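Long-range contacts in protein kinase A regulatory subunit, putative (Trypanosoma cruzi, PDB 6HYI), which binds inosine in its cyclic nucleotide-binding domains and probably regulates a protein kinase A catalytic subunit: residues 93-98 against 120-125; 99-104 against 171-176; 81-86 against 106-111. All coordinates share one frame; numbering follows the deposited sequence.

Interaction 1 (93-98 against 120-125); sequences IIKEGQ and VVATVK. With NOS (inosine), chain B.
Ile93 meets Val124, its antiparallel non-hydrogen-bonded partner, and Ala122 just before that strand, on the side facing the ligand. With CG1 beside the backbone N (chi1 -56°), CG2 is left anti to it and presses on Ala122 CB at a tight 3.5 Å. The other branch brings CD1 alongside Val124 CG2 (3.7 Å) and within 3.4 Å of the inosine O4'. Lys95 runs extended past Ala122, carrying NZ to a 3.1 Å hydrogen bond with O6 of the base. At the other end of the nucleoside, Ala122 N donates to O5' (3.0 Å), with Val121 N, also bonded to Glu113, adding a weak bond. These strands belong to the beta barrel of a cyclic nucleotide-binding domain, where strand 91-95 turns through a type I' hairpin into strand 98-103. Behind the ligand-facing side chains, Ile94 and Thr123 form a hydrogen-bonded pair: Ile94 N donates to Thr123 O (2.8 Å) and Thr123 N to Ile94 O (3.0 Å). On the face carrying Ile94, CD1 lies across the aliphatic chain of Lys125, touching CB and CD. Beyond this layer, the residues flanking strand 71-73 take the polar ends, Asp69 O accepting from Lys125 NZ and Ala75 N bonding Thr123 OG1.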
# COMPACT_ATOMS: atom_id res chain seq x y z
N ILE A 93 -8.76 17.16 -2.67
CA ILE A 93 -9.56 16.67 -3.78
C ILE A 93 -10.95 17.28 -3.64
O ILE A 93 -11.60 17.12 -2.60
CB ILE A 93 -9.63 15.13 -3.77
CG1 ILE A 93 -8.22 14.52 -3.78
CG2 ILE A 93 -10.47 14.63 -4.94
CD1 ILE A 93 -7.39 14.94 -4.98
N ILE A 94 -11.40 17.98 -4.67
CA ILE A 94 -12.64 18.76 -4.60
C ILE A 94 -13.60 18.26 -5.67
O ILE A 94 -13.26 18.26 -6.86
CB ILE A 94 -12.37 20.26 -4.74
CG1 ILE A 94 -11.48 20.74 -3.60
CG2 ILE A 94 -13.69 21.03 -4.80
CD1 ILE A 94 -10.95 22.16 -3.78
N LYS A 95 -14.80 17.87 -5.25
CA LYS A 95 -15.88 17.49 -6.16
C LYS A 95 -17.07 18.39 -5.86
O LYS A 95 -17.55 18.43 -4.72
CB LYS A 95 -16.29 16.03 -5.93
CG LYS A 95 -15.18 15.03 -6.16
CD LYS A 95 -15.72 13.61 -6.11
CE LYS A 95 -14.60 12.59 -6.23
NZ LYS A 95 -15.11 11.21 -6.00
N GLU A 96 -17.56 19.09 -6.89
CA GLU A 96 -18.73 19.95 -6.74
C GLU A 96 -18.55 20.92 -5.58
O GLU A 96 -19.44 21.10 -4.75
CB GLU A 96 -20.01 19.12 -6.59
CG GLU A 96 -20.43 18.37 -7.84
CD GLU A 96 -21.60 17.44 -7.59
OE1 GLU A 96 -21.68 16.87 -6.48
OE2 GLU A 96 -22.44 17.28 -8.50
N GLY A 97 -17.37 21.53 -5.52
CA GLY A 97 -17.07 22.53 -4.51
C GLY A 97 -16.87 22.01 -3.11
O GLY A 97 -16.66 22.81 -2.20
N GLN A 98 -16.94 20.70 -2.89
CA GLN A 98 -16.76 20.10 -1.58
C GLN A 98 -15.42 19.38 -1.52
O GLN A 98 -15.06 18.67 -2.46
CB GLN A 98 -17.89 19.12 -1.28
CG GLN A 98 -19.26 19.77 -1.17
CD GLN A 98 -19.31 20.81 -0.06
OE1 GLN A 98 -18.94 20.53 1.08
NE2 GLN A 98 -19.75 22.01 -0.40
N VAL A 120 -10.35 14.69 -16.32
CA VAL A 120 -10.14 14.85 -14.89
C VAL A 120 -11.47 14.81 -14.16
O VAL A 120 -12.42 15.51 -14.53
CB VAL A 120 -9.37 16.16 -14.60
CG1 VAL A 120 -9.30 16.39 -13.10
CG2 VAL A 120 -8.00 16.11 -15.22
N VAL A 121 -11.53 13.99 -13.13
CA VAL A 121 -12.77 13.77 -12.39
C VAL A 121 -12.95 14.78 -11.28
O VAL A 121 -14.07 15.24 -11.03
CB VAL A 121 -12.79 12.33 -11.86
CG1 VAL A 121 -13.88 12.18 -10.81
CG2 VAL A 121 -12.98 11.35 -13.01
N ALA A 122 -11.88 15.13 -10.57
CA ALA A 122 -11.95 16.02 -9.43
C ALA A 122 -10.86 17.07 -9.54
O ALA A 122 -9.80 16.82 -10.11
CB ALA A 122 -11.76 15.25 -8.12
N THR A 123 -11.14 18.24 -8.99
CA THR A 123 -10.12 19.28 -8.88
C THR A 123 -9.15 18.94 -7.76
O THR A 123 -9.53 18.46 -6.70
CB THR A 123 -10.80 20.62 -8.63
OG1 THR A 123 -11.57 20.96 -9.79
CG2 THR A 123 -9.78 21.73 -8.38
N VAL A 124 -7.87 19.17 -8.02
CA VAL A 124 -6.80 18.92 -7.06
C VAL A 124 -6.21 20.28 -6.73
O VAL A 124 -5.58 20.91 -7.59
CB VAL A 124 -5.73 18.00 -7.64
CG1 VAL A 124 -4.62 17.74 -6.64
CG2 VAL A 124 -6.34 16.68 -8.11
N LYS A 125 -6.39 20.75 -5.49
CA LYS A 125 -6.06 22.12 -5.12
C LYS A 125 -5.08 22.11 -3.95
O LYS A 125 -5.37 21.56 -2.89
CB LYS A 125 -7.33 22.88 -4.74
CG LYS A 125 -7.16 24.38 -4.63
CD LYS A 125 -8.51 25.04 -4.40
CE LYS A 125 -8.38 26.54 -4.28
NZ LYS A 125 -8.06 27.17 -5.60
N9 NOS B . -9.42 11.53 -6.80
C4 NOS B . -9.65 11.01 -5.70
N3 NOS B . -8.98 10.78 -4.60
C2 NOS B . -9.58 10.21 -3.53
N1 NOS B . -10.89 9.86 -3.58
C6 NOS B . -11.59 10.08 -4.67
O6 NOS B . -12.75 9.77 -4.70
C5 NOS B . -10.99 10.66 -5.75
N7 NOS B . -11.43 11.05 -7.06
C8 NOS B . -10.32 11.58 -7.65
C5' NOS B . -8.22 13.94 -10.16
O5' NOS B . -9.50 13.39 -10.43
C4' NOS B . -7.48 13.11 -9.14
O4' NOS B . -8.10 13.23 -7.83
C1' NOS B . -8.12 11.99 -7.22
C2' NOS B . -7.25 11.05 -8.00
O2' NOS B . -5.89 11.20 -7.60
C3' NOS B . -7.46 11.61 -9.40
O3' NOS B . -6.49 11.21 -10.34

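Interaction 2 (99-104 against 171-176); sequences KVYLKT and SYEKLQ. With NOS (inosine), chain B.
Tyr101 and Tyr172 have the nearest CA atoms, 10.2 Å apart, between strand 99-103 and helix 171-176, whose axes run in broadly the same direction (27°) but stay 11.9 Å from each other. Side chains, waters and the bound inosine therefore make the whole contact. Both tyrosines carry CG anti to the backbone N, and the extended first torsion sends each ring across the gap. They form an edge-to-face pair, the edge of Tyr172 turned to the face of Tyr101, with centroids 5.7 Å apart and planes inclined at 61°. The six-membered part of the hypoxanthine stacks flat on Tyr172 and turns its C2 corner to the face of Tyr101. This C2 sits over the centre of the Tyr172 ring, and CE1 of Tyr172 approaches C2 to 3.3 Å. On Tyr101 it is displaced toward the rim, 3.4 Å from Tyr101 CG. At the edge of the Tyr172 ring, near its plane, Lys103 NZ donates to Tyr172 OH (2.7 Å). A bend at chi2 (-79°) directs the lysine chain along this path. NZ also gives hydrogen bonds to Ala108 O and to water 2 (2.8 Å from NZ), which in turn accepts from Gln176 NE2. The ammonium group is thus gripped by three partners, while Tyr172 OH is further held by Glu111, which would limit rotation of the phenol and keep its ring over the base. Glu173 OE2 reaches the edge of the Tyr101 ring, 3.7 Å from CE1, with its carboxylate turned steeply against the ring, and water 1 bridges this OE2 to Tyr101 OH. An aromatic residue supplied from outside the barrel as a lid over the base is consistent with the capping seen in protein kinase A regulatory subunits, and Tyr172 occupies that place at this nucleoside-binding site.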
# COMPACT_ATOMS: atom_id res chain seq x y z
N LYS A 99 -14.69 19.58 -0.43
CA LYS A 99 -13.43 18.89 -0.21
C LYS A 99 -13.73 17.48 0.29
O LYS A 99 -14.33 17.31 1.36
CB LYS A 99 -12.59 19.65 0.81
CG LYS A 99 -12.13 21.02 0.34
CD LYS A 99 -11.19 21.66 1.34
CE LYS A 99 -11.86 21.82 2.70
NZ LYS A 99 -13.05 22.71 2.62
N VAL A 100 -13.31 16.47 -0.47
CA VAL A 100 -13.69 15.09 -0.20
C VAL A 100 -12.53 14.18 0.17
O VAL A 100 -12.77 13.03 0.59
CB VAL A 100 -14.51 14.48 -1.36
CG1 VAL A 100 -15.76 15.30 -1.62
CG2 VAL A 100 -13.65 14.40 -2.62
N TYR A 101 -11.29 14.63 0.04
CA TYR A 101 -10.14 13.77 0.30
C TYR A 101 -8.91 14.66 0.39
O TYR A 101 -8.87 15.72 -0.24
CB TYR A 101 -9.95 12.77 -0.85
CG TYR A 101 -9.03 11.63 -0.54
CD1 TYR A 101 -9.49 10.50 0.13
CD2 TYR A 101 -7.69 11.67 -0.91
CE1 TYR A 101 -8.64 9.45 0.41
CE2 TYR A 101 -6.84 10.62 -0.63
CZ TYR A 101 -7.32 9.51 0.03
OH TYR A 101 -6.47 8.47 0.31
N LEU A 102 -7.94 14.23 1.19
CA LEU A 102 -6.69 14.98 1.36
C LEU A 102 -5.53 14.12 0.88
O LEU A 102 -5.29 13.03 1.40
CB LEU A 102 -6.49 15.39 2.82
CG LEU A 102 -5.24 16.21 3.13
CD1 LEU A 102 -5.36 17.61 2.58
CD2 LEU A 102 -4.95 16.23 4.63
N LYS A 103 -4.80 14.62 -0.12
CA LYS A 103 -3.61 13.96 -0.63
C LYS A 103 -2.39 14.53 0.08
O LYS A 103 -2.23 15.75 0.17
CB LYS A 103 -3.45 14.20 -2.13
CG LYS A 103 -4.47 13.45 -3.00
CD LYS A 103 -4.11 11.99 -3.18
CE LYS A 103 -5.11 11.28 -4.10
NZ LYS A 103 -4.70 9.88 -4.38
N THR A 104 -1.53 13.65 0.57
CA THR A 104 -0.37 14.04 1.36
C THR A 104 0.91 13.49 0.73
O THR A 104 0.89 12.89 -0.36
CB THR A 104 -0.55 13.59 2.81
OG1 THR A 104 -0.69 12.17 2.86
CG2 THR A 104 -1.79 14.24 3.41
N SER A 171 -14.74 3.11 -1.78
CA SER A 171 -14.31 2.34 -2.93
C SER A 171 -12.92 2.76 -3.38
O SER A 171 -12.07 1.92 -3.64
CB SER A 171 -15.31 2.48 -4.08
OG SER A 171 -15.03 1.52 -5.09
N TYR A 172 -12.68 4.07 -3.46
CA TYR A 172 -11.37 4.56 -3.90
C TYR A 172 -10.25 4.00 -3.04
O TYR A 172 -9.22 3.56 -3.55
CB TYR A 172 -11.35 6.09 -3.89
CG TYR A 172 -10.05 6.68 -4.37
CD1 TYR A 172 -9.00 6.89 -3.49
CD2 TYR A 172 -9.87 7.04 -5.69
CE1 TYR A 172 -7.79 7.42 -3.92
CE2 TYR A 172 -8.68 7.59 -6.13
CZ TYR A 172 -7.65 7.79 -5.24
OH TYR A 172 -6.46 8.32 -5.69
N GLU A 173 -10.44 4.02 -1.71
CA GLU A 173 -9.42 3.52 -0.80
C GLU A 173 -9.26 2.01 -0.89
O GLU A 173 -8.13 1.49 -0.78
CB GLU A 173 -9.77 3.95 0.63
CG GLU A 173 -9.69 5.45 0.83
CD GLU A 173 -10.29 5.90 2.15
OE1 GLU A 173 -11.36 5.37 2.52
OE2 GLU A 173 -9.69 6.79 2.79
N LYS A 174 -10.35 1.29 -1.09
CA LYS A 174 -10.23 -0.16 -1.25
C LYS A 174 -9.47 -0.50 -2.53
O LYS A 174 -8.70 -1.47 -2.56
CB LYS A 174 -11.59 -0.84 -1.21
CG LYS A 174 -12.23 -0.88 0.18
CD LYS A 174 -13.49 -1.72 0.20
CE LYS A 174 -14.44 -1.32 1.32
NZ LYS A 174 -15.33 -0.20 0.91
N LEU A 175 -9.70 0.27 -3.61
CA LEU A 175 -8.99 0.01 -4.86
C LEU A 175 -7.51 0.33 -4.73
O LEU A 175 -6.66 -0.39 -5.28
CB LEU A 175 -9.62 0.83 -5.99
CG LEU A 175 -11.01 0.30 -6.35
CD1 LEU A 175 -11.77 1.34 -7.12
CD2 LEU A 175 -10.92 -1.02 -7.14
N GLN A 176 -7.17 1.37 -3.97
CA GLN A 176 -5.78 1.67 -3.69
C GLN A 176 -5.11 0.52 -2.96
O GLN A 176 -3.96 0.18 -3.24
CB GLN A 176 -5.76 2.93 -2.83
CG GLN A 176 -4.43 3.52 -2.52
CD GLN A 176 -4.62 4.92 -1.98
OE1 GLN A 176 -4.81 5.12 -0.78
NE2 GLN A 176 -4.65 5.89 -2.87
N9 NOS B . -9.42 11.53 -6.80
C4 NOS B . -9.65 11.01 -5.70
N3 NOS B . -8.98 10.78 -4.60
C2 NOS B . -9.58 10.21 -3.53
N1 NOS B . -10.89 9.86 -3.58
C6 NOS B . -11.59 10.08 -4.67
O6 NOS B . -12.75 9.77 -4.70
C5 NOS B . -10.99 10.66 -5.75
N7 NOS B . -11.43 11.05 -7.06
C8 NOS B . -10.32 11.58 -7.65
C5' NOS B . -8.22 13.94 -10.16
O5' NOS B . -9.50 13.39 -10.43
C4' NOS B . -7.48 13.11 -9.14
O4' NOS B . -8.10 13.23 -7.83
C1' NOS B . -8.12 11.99 -7.22
C2' NOS B . -7.25 11.05 -8.00
O2' NOS B . -5.89 11.20 -7.60
C3' NOS B . -7.46 11.61 -9.40
O3' NOS B . -6.49 11.21 -10.34
O HOH W 1 -7.36 7.26 2.40
O HOH W 2 -4.00 8.42 -2.05

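Interaction 3 (81-86 against 106-111); sequences NKLYII and GTAVGE. With NOS (inosine), chain B.
The entrance to the phosphate-binding cassette, the short loop and helix by which cyclic nucleotide-binding domains grip the ribose and phosphate of their ligand, is laid down here as Tyr84 pairs with Val109 and Ile85 with Ala108 just before Gly110 and Glu111; inosine itself has no phosphate. Strand 82-86 runs antiparallel to the short strand 108-109. Tyr84 N donates to Val109 O (2.9 Å), and Val109 N returns a bond to Tyr84 O. Further along, Ile86 N bonds to Thr107 O, and Gly106 N closes the ladder on Ile86 O at 2.7 Å. On one face of the sheet, Tyr84 CB rests on Val109 CG2 (3.6 Å), and Val109 O lies in plane at the edge of the tyrosine ring. The face with Ile85 and Ala108 is packed more tightly, Ile85 CD1 pushing to 3.3 Å from Ala108 CB. Leu83 CD1 reaches both Ala108 CB and, at 3.7 Å, Glu111 CB. Ile86 and Thr107 lie side by side, CD1 against OG1, whose polar partner is Thr104 O. Gly110, at a positive phi of 99°, passes close to Lys82 O and takes the N-cap position of the following helix; water 3 donates to both Lys82 O and Gly110 O. The turn leaves Gly110 N pointing at the ribose, where it donates to O3' (2.8 Å). Glu111 has CG between its backbone N and carbonyl carbon (chi1 85°) and bends again at chi2, which brings OE2 to accept from O2' at 2.8 Å. Its OE1 has Tyr172 as partner. Glycine and glutamate together holding the ribose hydroxyls mark the ribose-binding start of this cassette.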
# COMPACT_ATOMS: atom_id res chain seq x y z
N ASN A 81 -3.32 14.60 -18.32
CA ASN A 81 -2.73 13.36 -18.81
C ASN A 81 -1.35 13.13 -18.20
O ASN A 81 -0.46 12.58 -18.85
CB ASN A 81 -2.66 13.33 -20.33
CG ASN A 81 -3.94 13.81 -20.99
OD1 ASN A 81 -5.03 13.31 -20.68
ND2 ASN A 81 -3.83 14.78 -21.88
N LYS A 82 -1.17 13.56 -16.96
CA LYS A 82 0.10 13.40 -16.27
C LYS A 82 -0.16 12.80 -14.90
O LYS A 82 -1.25 12.95 -14.34
CB LYS A 82 0.82 14.73 -16.10
CG LYS A 82 1.30 15.32 -17.42
CD LYS A 82 1.94 16.68 -17.20
CE LYS A 82 0.88 17.74 -16.93
NZ LYS A 82 0.27 18.24 -18.20
N LEU A 83 0.85 12.13 -14.38
CA LEU A 83 0.78 11.52 -13.06
C LEU A 83 1.72 12.31 -12.16
O LEU A 83 2.89 12.50 -12.51
CB LEU A 83 1.24 10.06 -13.12
CG LEU A 83 1.28 9.36 -11.77
CD1 LEU A 83 -0.11 9.17 -11.23
CD2 LEU A 83 1.98 8.00 -11.91
N TYR A 84 1.21 12.80 -11.04
CA TYR A 84 2.02 13.55 -10.09
C TYR A 84 2.19 12.74 -8.82
O TYR A 84 1.20 12.28 -8.24
CB TYR A 84 1.33 14.85 -9.70
CG TYR A 84 1.17 15.81 -10.84
CD1 TYR A 84 0.17 15.64 -11.78
CD2 TYR A 84 2.03 16.89 -10.97
CE1 TYR A 84 0.03 16.53 -12.83
CE2 TYR A 84 1.89 17.78 -12.00
CZ TYR A 84 0.90 17.60 -12.93
OH TYR A 84 0.77 18.49 -13.96
N ILE A 85 3.43 12.53 -8.41
CA ILE A 85 3.75 11.91 -7.13
C ILE A 85 4.27 13.01 -6.21
O ILE A 85 5.25 13.69 -6.54
CB ILE A 85 4.75 10.76 -7.26
CG1 ILE A 85 4.31 9.77 -8.35
CG2 ILE A 85 4.93 10.10 -5.90
CD1 ILE A 85 2.99 9.05 -8.06
N ILE A 86 3.63 13.18 -5.07
CA ILE A 86 3.91 14.32 -4.21
C ILE A 86 5.15 14.03 -3.37
O ILE A 86 5.20 13.04 -2.63
CB ILE A 86 2.71 14.62 -3.31
CG1 ILE A 86 1.50 15.00 -4.17
CG2 ILE A 86 3.07 15.71 -2.30
CD1 ILE A 86 0.20 15.02 -3.39
N GLY A 106 3.91 11.57 -0.70
CA GLY A 106 4.03 10.22 -1.19
C GLY A 106 2.87 9.73 -2.02
O GLY A 106 3.01 8.69 -2.66
N THR A 107 1.75 10.45 -2.02
CA THR A 107 0.58 10.01 -2.76
C THR A 107 0.62 10.52 -4.19
O THR A 107 1.42 11.39 -4.55
CB THR A 107 -0.72 10.43 -2.06
OG1 THR A 107 -0.88 11.86 -2.10
CG2 THR A 107 -0.74 9.93 -0.62
N ALA A 108 -0.26 9.96 -5.01
CA ALA A 108 -0.34 10.31 -6.42
C ALA A 108 -1.65 11.02 -6.72
O ALA A 108 -2.68 10.77 -6.09
CB ALA A 108 -0.24 9.05 -7.29
N VAL A 109 -1.60 11.91 -7.71
CA VAL A 109 -2.81 12.44 -8.32
C VAL A 109 -2.70 12.32 -9.83
O VAL A 109 -1.61 12.43 -10.41
CB VAL A 109 -3.14 13.89 -7.92
CG1 VAL A 109 -3.50 13.96 -6.45
CG2 VAL A 109 -1.97 14.81 -8.25
N GLY A 110 -3.84 12.09 -10.47
CA GLY A 110 -3.90 11.91 -11.90
C GLY A 110 -3.98 10.46 -12.33
O GLY A 110 -4.14 10.19 -13.52
N GLU A 111 -3.87 9.52 -11.38
CA GLU A 111 -3.82 8.11 -11.74
C GLU A 111 -5.18 7.59 -12.19
O GLU A 111 -5.25 6.68 -13.02
CB GLU A 111 -3.28 7.29 -10.56
CG GLU A 111 -4.31 6.86 -9.52
CD GLU A 111 -4.92 8.00 -8.71
OE1 GLU A 111 -5.96 7.75 -8.06
OE2 GLU A 111 -4.38 9.13 -8.70
N9 NOS B . -9.42 11.53 -6.80
C4 NOS B . -9.65 11.01 -5.70
N3 NOS B . -8.98 10.78 -4.60
C2 NOS B . -9.58 10.21 -3.53
N1 NOS B . -10.89 9.86 -3.58
C6 NOS B . -11.59 10.08 -4.67
O6 NOS B . -12.75 9.77 -4.70
C5 NOS B . -10.99 10.66 -5.75
N7 NOS B . -11.43 11.05 -7.06
C8 NOS B . -10.32 11.58 -7.65
C5' NOS B . -8.22 13.94 -10.16
O5' NOS B . -9.50 13.39 -10.43
C4' NOS B . -7.48 13.11 -9.14
O4' NOS B . -8.10 13.23 -7.83
C1' NOS B . -8.12 11.99 -7.22
C2' NOS B . -7.25 11.05 -8.00
O2' NOS B . -5.89 11.20 -7.60
C3' NOS B . -7.46 11.61 -9.40
O3' NOS B . -6.49 11.21 -10.34
O HOH W 3 -3.78 12.30 -15.24

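All three contacts converge on one inosine, their centres 12 to 14 Å apart. Interaction 1 reaches O6 and O5', interaction 2 encloses the base, and interaction 3 grasps the ribose hydroxyls. Interactions 1 and 2 share a sheet: Ile93 O and Val100 N, 2.8 Å apart, join neighbouring strands. Interactions 1 and 3 meet across the barrel interior, where Val124 CG1 packs on Val109 CG1 at 3.9 Å. The link between 2 and 3 is polar, with Tyr172 OH 2.5 Å from Glu111 OE1 and Lys103 NZ 2.8 Å from Ala108 O. Helix 171-176, which supplies the tyrosine, is thereby coupled directly to the ribose-binding residues of 106-111.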